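Local coordinates for HIT domain-containing protein (Leishmania major, PDB 3KSV) that binds zinc and, as a member of the histidine triad family, probably acts as a nucleotide-binding hydrolase or transferase working through a nucleotidylated histidine, at residues T31-F37 with M48-K53; P42-G46 with H110-K114. All blocks are in the same frame, centred on the assembly; numbering follows the deposited sequence.

Interaction 1. Residues T31-F37 with M48-K53; sequences TSKALAF and MLVIPK
Phe37 fills the hollow between Leu49 and Ile51 on the neighbouring antiparallel strand. Its CG sits between the backbone N and the carbonyl carbon (chi1 49°), a rotation that brings the ring back over the partner strand. CB of Leu49 lies over one ring face, and Phe37 CE1 reaches Leu49 CD1 at 3.4 Å. Ile51 CD1 meets the ring edge in its plane, 3.9 Å from Phe37 CE2. A flat ring suits this slot, offering a broad face to one branched neighbour and a thin edge to the next. Leu35, beside Ile51, continues this apolar face, on which Phe15 of helix 14-20 packs against Leu49 and Ile51.

On the reverse face the bumps are smaller. Ala36 leaves room for the methionine methyl, and Met48 CE comes within 3.6 Å of Ala36 CB because the chain bends at its last torsion (chi3 -65°). Helix 64-82 covers Met48 and Ala34.

Leu35 and Ile51 exchange two backbone bonds, as do Phe37 and Leu49. Beyond Pro52, Lys53 N bonds Lys33 O, and the extended Lys53 side chain runs along the loop 31-33: its NZ points at Thr31 O, at 2.5 Å a doubtfully short approach, and bonds weakly to Ser32 O. This is an antiparallel beta hairpin of the HIT fold, with Ile51 packing on His108, the predicted nucleotidylated histidine, and Pro52 against the zinc ligand His106.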
ATOM      1  N   THR A  31       7.505  16.259   2.201  1.00 27.82           N
ATOM      2  CA  THR A  31       7.463  16.360   3.649  1.00 28.38           C
ATOM      3  C   THR A  31       8.892  16.150   4.089  1.00 28.47           C
ATOM      4  O   THR A  31       9.782  16.002   3.249  1.00 28.53           O
ATOM      5  CB  THR A  31       6.485  15.314   4.284  1.00 28.48           C
ATOM      6  OG1 THR A  31       6.931  13.989   3.998  1.00 29.26           O
ATOM      7  CG2 THR A  31       5.072  15.478   3.731  1.00 28.83           C
ATOM      8  N   SER A  32       9.137  16.126   5.392  1.00 28.81           N
ATOM      9  CA  SER A  32      10.500  15.913   5.866  1.00 28.77           C
ATOM     10  C   SER A  32      11.095  14.589   5.357  1.00 28.22           C
ATOM     11  O   SER A  32      12.251  14.552   4.932  1.00 28.82           O
ATOM     12  CB  SER A  32      10.546  15.965   7.388  1.00 28.82           C
ATOM     13  OG  SER A  32       9.478  15.217   7.935  1.00 30.57           O
ATOM     14  N   LYS A  33      10.308  13.517   5.358  1.00 27.24           N
ATOM     15  CA  LYS A  33      10.849  12.177   5.085  1.00 26.42           C
ATOM     16  C   LYS A  33      10.387  11.540   3.778  1.00 25.00           C
ATOM     17  O   LYS A  33      10.851  10.451   3.449  1.00 24.23           O
ATOM     18  CB  LYS A  33      10.535  11.240   6.266  1.00 26.93           C
ATOM     19  CG  LYS A  33      11.344  11.524   7.529  1.00 28.80           C
ATOM     20  CD  LYS A  33      12.788  11.054   7.354  1.00 31.89           C
ATOM     21  CE  LYS A  33      13.648  11.301   8.594  1.00 34.03           C
ATOM     22  NZ  LYS A  33      14.954  10.543   8.524  1.00 35.52           N
ATOM     23  N   ALA A  34       9.520  12.224   3.022  1.00 23.46           N
ATOM     24  CA  ALA A  34       8.841  11.633   1.859  1.00 22.55           C
ATOM     25  C   ALA A  34       8.603  12.631   0.712  1.00 22.14           C
ATOM     26  O   ALA A  34       8.595  13.830   0.922  1.00 21.81           O
ATOM     27  CB  ALA A  34       7.503  10.990   2.298  1.00 21.77           C
ATOM     28  N   LEU A  35       8.408  12.105  -0.494  1.00 21.82           N
ATOM     29  CA  LEU A  35       8.108  12.898  -1.671  1.00 22.17           C
ATOM     30  C   LEU A  35       6.978  12.244  -2.500  1.00 21.85           C
ATOM     31  O   LEU A  35       6.857  11.016  -2.535  1.00 21.56           O
ATOM     32  CB  LEU A  35       9.390  13.019  -2.512  1.00 22.91           C
ATOM     33  CG  LEU A  35       9.564  14.245  -3.391  1.00 25.82           C
ATOM     34  CD1 LEU A  35      10.214  15.361  -2.567  1.00 27.65           C
ATOM     35  CD2 LEU A  35      10.387  13.900  -4.671  1.00 29.12           C
ATOM     36  N   ALA A  36       6.166  13.062  -3.173  1.00 21.48           N
ATOM     37  CA  ALA A  36       5.189  12.591  -4.146  1.00 21.02           C
ATOM     38  C   ALA A  36       5.371  13.264  -5.510  1.00 21.54           C
ATOM     39  O   ALA A  36       5.717  14.456  -5.601  1.00 21.79           O
ATOM     40  CB  ALA A  36       3.773  12.816  -3.621  1.00 20.91           C
ATOM     41  N   PHE A  37       5.129  12.492  -6.571  1.00 21.99           N
ATOM     42  CA  PHE A  37       5.122  12.991  -7.927  1.00 22.40           C
ATOM     43  C   PHE A  37       4.297  12.101  -8.875  1.00 22.26           C
ATOM     44  O   PHE A  37       3.800  11.042  -8.493  1.00 21.50           O
ATOM     45  CB  PHE A  37       6.553  13.173  -8.430  1.00 24.21           C
ATOM     46  CG  PHE A  37       7.419  11.996  -8.209  1.00 25.02           C
ATOM     47  CD1 PHE A  37       7.469  10.981  -9.149  1.00 28.42           C
ATOM     48  CD2 PHE A  37       8.198  11.904  -7.077  1.00 27.85           C
ATOM     49  CE1 PHE A  37       8.292   9.864  -8.964  1.00 29.85           C
ATOM     50  CE2 PHE A  37       9.022  10.805  -6.869  1.00 29.65           C
ATOM     51  CZ  PHE A  37       9.068   9.770  -7.816  1.00 29.91           C
ATOM     52  N   MET A  48       0.010   8.251  -9.659  1.00 20.68           N
ATOM     53  CA  MET A  48       1.066   8.931  -8.954  1.00 20.58           C
ATOM     54  C   MET A  48       1.815   7.985  -8.066  1.00 20.42           C
ATOM     55  O   MET A  48       1.415   6.837  -7.884  1.00 19.46           O
ATOM     56  CB  MET A  48       0.513  10.128  -8.157  1.00 21.53           C
ATOM     57  CG  MET A  48      -0.437   9.824  -7.004  1.00 22.17           C
ATOM     58  SD  MET A  48      -0.782  11.340  -6.085  1.00 27.78           S
ATOM     59  CE  MET A  48       0.889  11.646  -5.448  1.00 30.02           C
ATOM     60  N   LEU A  49       2.928   8.500  -7.537  1.00 20.78           N
ATOM     61  CA  LEU A  49       3.869   7.762  -6.725  1.00 20.59           C
ATOM     62  C   LEU A  49       4.150   8.509  -5.414  1.00 20.84           C
ATOM     63  O   LEU A  49       4.224   9.736  -5.403  1.00 20.77           O
ATOM     64  CB  LEU A  49       5.173   7.606  -7.483  1.00 20.26           C
ATOM     65  CG  LEU A  49       5.097   6.902  -8.842  1.00 20.67           C
ATOM     66  CD1 LEU A  49       6.368   7.180  -9.653  1.00 19.97           C
ATOM     67  CD2 LEU A  49       4.884   5.430  -8.688  1.00 23.05           C
ATOM     68  N   VAL A  50       4.284   7.768  -4.318  1.00 20.97           N
ATOM     69  CA  VAL A  50       4.731   8.320  -3.036  1.00 21.50           C
ATOM     70  C   VAL A  50       5.947   7.515  -2.595  1.00 22.25           C
ATOM     71  O   VAL A  50       5.862   6.297  -2.435  1.00 22.36           O
ATOM     72  CB  VAL A  50       3.640   8.206  -1.944  1.00 21.54           C
ATOM     73  CG1 VAL A  50       4.198   8.577  -0.577  1.00 21.96           C
ATOM     74  CG2 VAL A  50       2.439   9.066  -2.293  1.00 20.80           C
ATOM     75  N   ILE A  51       7.068   8.187  -2.385  1.00 22.82           N
ATOM     76  CA  ILE A  51       8.309   7.504  -2.027  1.00 24.15           C
ATOM     77  C   ILE A  51       8.946   8.088  -0.757  1.00 24.13           C
ATOM     78  O   ILE A  51       8.805   9.281  -0.480  1.00 25.14           O
ATOM     79  CB  ILE A  51       9.343   7.558  -3.186  1.00 24.26           C
ATOM     80  CG1 ILE A  51       9.898   8.953  -3.350  1.00 26.04           C
ATOM     81  CG2 ILE A  51       8.716   7.099  -4.516  1.00 25.90           C
ATOM     82  CD1 ILE A  51      11.176   8.976  -4.158  1.00 27.29           C
ATOM     83  N   PRO A  52       9.652   7.252   0.023  1.00 23.60           N
ATOM     84  CA  PRO A  52      10.486   7.822   1.060  1.00 23.78           C
ATOM     85  C   PRO A  52      11.719   8.481   0.457  1.00 23.82           C
ATOM     86  O   PRO A  52      12.222   8.041  -0.578  1.00 24.08           O
ATOM     87  CB  PRO A  52      10.881   6.599   1.881  1.00 23.66           C
ATOM     88  CG  PRO A  52      10.940   5.514   0.889  1.00 23.49           C
ATOM     89  CD  PRO A  52       9.784   5.787  -0.025  1.00 23.66           C
ATOM     90  N   LYS A  53      12.201   9.535   1.094  1.00 24.54           N
ATOM     91  CA  LYS A  53      13.458  10.145   0.684  1.00 25.54           C
ATOM     92  C   LYS A  53      14.642   9.191   0.912  1.00 26.37           C
ATOM     93  O   LYS A  53      15.571   9.157   0.110  1.00 26.74           O
ATOM     94  CB  LYS A  53      13.675  11.467   1.420  1.00 25.70           C
ATOM     95  CG  LYS A  53      12.806  12.618   0.892  1.00 25.61           C
ATOM     96  CD  LYS A  53      12.833  13.812   1.854  1.00 27.05           C
ATOM     97  CE  LYS A  53      12.308  15.092   1.223  1.00 28.09           C
ATOM     98  NZ  LYS A  53      12.086  16.161   2.246  1.00 28.94           N
TER

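Interaction 2. Residues P42-G46 with H110-K114; sequences PLSRG and HIIPK
The loop 42-46 curls beside Ile112 and Pro113 of strand 109-114 without pairing with it as a strand; the CA atoms of Ser44 and Pro113 remain 6.1 Å apart. Gly46 turns the loop beside the proline with phi 92°, a conformation that glycine adopts readily, and the absence of a side chain lets Pro113 CG come within 3.6 Å of Gly46 C.

Ser44 makes the polar link. With its OG between the backbone N and the carbonyl carbon (chi1 59°), the hydroxyl donates to Pro113 O at 2.7 Å, approaching with a tilt of 15° from the carbonyl plane. A short side chain ending in a donor suits this tight place: Ser44 OG reaches the carbonyl and also lies 3.4 Å from Ile112 CG2. The rigid Pro113 ring fills the bend of the loop, its CG close to Arg45 O. Next to it, Leu43 lies aslant against Ile112, Leu43 CB 4.0 Å from Ile112 CG2, the methyl on its beta branch, and the two CD1 methyls also meet.

Arg45 turns outward to a salt bridge with Asp138 of the second subunit, whose Tyr142 hydrogen-bonds Gly46 O. The contact thus anchors the hairpin's connecting loop on the strand carrying His110 of the histidine triad, at the dimer interface of this HIT protein.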
ATOM      1  N   PRO A  42       2.263   5.860 -16.673  1.00 24.86           N
ATOM      2  CA  PRO A  42       1.063   5.538 -15.904  1.00 24.75           C
ATOM      3  C   PRO A  42       0.257   4.383 -16.477  1.00 24.69           C
ATOM      4  O   PRO A  42       0.295   4.167 -17.682  1.00 25.38           O
ATOM      5  CB  PRO A  42       0.240   6.818 -16.030  1.00 24.73           C
ATOM      6  CG  PRO A  42       0.585   7.340 -17.362  1.00 24.82           C
ATOM      7  CD  PRO A  42       2.048   7.053 -17.519  1.00 24.57           C
ATOM      8  N   LEU A  43      -0.500   3.685 -15.625  1.00 24.55           N
ATOM      9  CA  LEU A  43      -1.481   2.687 -16.063  1.00 23.96           C
ATOM     10  C   LEU A  43      -2.829   3.326 -16.355  1.00 24.22           C
ATOM     11  O   LEU A  43      -3.688   2.723 -17.002  1.00 23.73           O
ATOM     12  CB  LEU A  43      -1.700   1.634 -14.984  1.00 23.90           C
ATOM     13  CG  LEU A  43      -0.528   0.769 -14.540  1.00 23.09           C
ATOM     14  CD1 LEU A  43      -1.069  -0.229 -13.548  1.00 20.81           C
ATOM     15  CD2 LEU A  43       0.178   0.083 -15.697  1.00 21.08           C
ATOM     16  N   SER A  44      -3.007   4.538 -15.838  1.00 24.53           N
ATOM     17  CA  SER A  44      -4.231   5.305 -16.003  1.00 25.08           C
ATOM     18  C   SER A  44      -3.884   6.770 -15.769  1.00 25.04           C
ATOM     19  O   SER A  44      -2.843   7.091 -15.188  1.00 24.94           O
ATOM     20  CB  SER A  44      -5.276   4.846 -14.994  1.00 25.13           C
ATOM     21  OG  SER A  44      -4.776   5.004 -13.679  1.00 25.44           O
ATOM     22  N   ARG A  45      -4.746   7.652 -16.244  1.00 25.06           N
ATOM     23  CA  ARG A  45      -4.582   9.089 -16.065  1.00 24.80           C
ATOM     24  C   ARG A  45      -4.652   9.460 -14.569  1.00 23.96           C
ATOM     25  O   ARG A  45      -5.591   9.069 -13.880  1.00 23.88           O
ATOM     26  CB  ARG A  45      -5.677   9.801 -16.884  1.00 25.47           C
ATOM     27  CG  ARG A  45      -5.747  11.308 -16.751  1.00 26.73           C
ATOM     28  CD  ARG A  45      -4.576  12.021 -17.376  1.00 27.56           C
ATOM     29  NE  ARG A  45      -4.617  13.431 -16.990  1.00 28.61           N
ATOM     30  CZ  ARG A  45      -5.325  14.394 -17.594  1.00 28.18           C
ATOM     31  NH1 ARG A  45      -6.060  14.159 -18.688  1.00 28.10           N
ATOM     32  NH2 ARG A  45      -5.263  15.633 -17.105  1.00 26.92           N
ATOM     33  N   GLY A  46      -3.641  10.186 -14.074  1.00 23.30           N
ATOM     34  CA  GLY A  46      -3.568  10.609 -12.655  1.00 22.77           C
ATOM     35  C   GLY A  46      -2.809   9.674 -11.711  1.00 21.91           C
ATOM     36  O   GLY A  46      -2.788   9.891 -10.502  1.00 21.75           O
ATOM     37  N   HIS A 110       2.510   3.143  -5.523  1.00 18.03           N
ATOM     38  CA  HIS A 110       1.699   3.602  -6.632  1.00 17.59           C
ATOM     39  C   HIS A 110       0.302   3.917  -6.070  1.00 17.66           C
ATOM     40  O   HIS A 110      -0.237   3.113  -5.277  1.00 16.83           O
ATOM     41  CB  HIS A 110       1.554   2.481  -7.667  1.00 18.18           C
ATOM     42  CG  HIS A 110       2.848   1.981  -8.253  1.00 17.57           C
ATOM     43  ND1 HIS A 110       3.346   2.443  -9.448  1.00 18.55           N
ATOM     44  CD2 HIS A 110       3.692   0.996  -7.850  1.00 19.89           C
ATOM     45  CE1 HIS A 110       4.457   1.789  -9.738  1.00 18.98           C
ATOM     46  NE2 HIS A 110       4.691   0.906  -8.783  1.00 16.41           N
ATOM     47  N   ILE A 111      -0.272   5.062  -6.467  1.00 17.33           N
ATOM     48  CA  ILE A 111      -1.716   5.328  -6.290  1.00 16.96           C
ATOM     49  C   ILE A 111      -2.327   5.449  -7.672  1.00 16.43           C
ATOM     50  O   ILE A 111      -2.062   6.423  -8.378  1.00 16.93           O
ATOM     51  CB  ILE A 111      -2.044   6.575  -5.426  1.00 17.92           C
ATOM     52  CG1 ILE A 111      -1.165   6.650  -4.156  1.00 18.26           C
ATOM     53  CG2 ILE A 111      -3.552   6.540  -4.995  1.00 13.82           C
ATOM     54  CD1 ILE A 111       0.295   7.014  -4.416  1.00 23.87           C
ATOM     55  N   ILE A 112      -3.110   4.439  -8.073  1.00 16.13           N
ATOM     56  CA  ILE A 112      -3.498   4.249  -9.482  1.00 16.10           C
ATOM     57  C   ILE A 112      -5.008   4.390  -9.632  1.00 16.31           C
ATOM     58  O   ILE A 112      -5.744   3.522  -9.153  1.00 16.16           O
ATOM     59  CB  ILE A 112      -3.091   2.849 -10.015  1.00 16.09           C
ATOM     60  CG1 ILE A 112      -1.613   2.529  -9.744  1.00 16.76           C
ATOM     61  CG2 ILE A 112      -3.315   2.765 -11.509  1.00 15.71           C
ATOM     62  CD1 ILE A 112      -1.318   1.057  -9.731  1.00 16.30           C
ATOM     63  N   PRO A 113      -5.491   5.482 -10.289  1.00 17.16           N
ATOM     64  CA  PRO A 113      -6.925   5.668 -10.541  1.00 17.63           C
ATOM     65  C   PRO A 113      -7.497   4.512 -11.333  1.00 18.65           C
ATOM     66  O   PRO A 113      -6.838   4.010 -12.251  1.00 18.15           O
ATOM     67  CB  PRO A 113      -6.979   6.942 -11.385  1.00 18.06           C
ATOM     68  CG  PRO A 113      -5.742   7.696 -10.977  1.00 18.23           C
ATOM     69  CD  PRO A 113      -4.711   6.666 -10.689  1.00 17.13           C
ATOM     70  N   LYS A 114      -8.691   4.074 -10.948  1.00 19.57           N
ATOM     71  CA  LYS A 114      -9.403   3.019 -11.658  1.00 20.64           C
ATOM     72  C   LYS A 114     -10.652   3.658 -12.211  1.00 21.61           C
ATOM     73  O   LYS A 114     -11.709   3.712 -11.572  1.00 21.09           O
ATOM     74  CB  LYS A 114      -9.745   1.829 -10.740  1.00 20.50           C
ATOM     75  CG  LYS A 114     -10.315   0.605 -11.491  1.00 20.97           C
ATOM     76  CD  LYS A 114      -9.228  -0.058 -12.342  1.00 21.63           C
ATOM     77  CE  LYS A 114      -9.639  -1.363 -12.981  1.00 21.98           C
ATOM     78  NZ  LYS A 114     -10.215  -2.296 -11.992  1.00 24.51           N
TER

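In the fold
Interactions 1 and 2 interlock along the chain: 42-46 belongs to the loop joining the two strands of interaction 1, while 110-114 lies on the strand beside 48-52. Their centres are about 16 Å apart, yet they meet directly. Met48 O lies 2.8 Å from Ile111 N, a probable hydrogen bond between neighbouring strands, and Leu49 CD2 packs 3.4 Å from His110 ND1. Interaction 1 borders the predicted active site, the Ile51 side chain coming within about 3 Å (nearest atoms) of that of His108, while the segment 110-114 brings the His110 ring against that of His108. Zinc lies near interaction 1, about 7 Å from the Ile51 side chain, bound by Cys13, Cys16, His55 and His106.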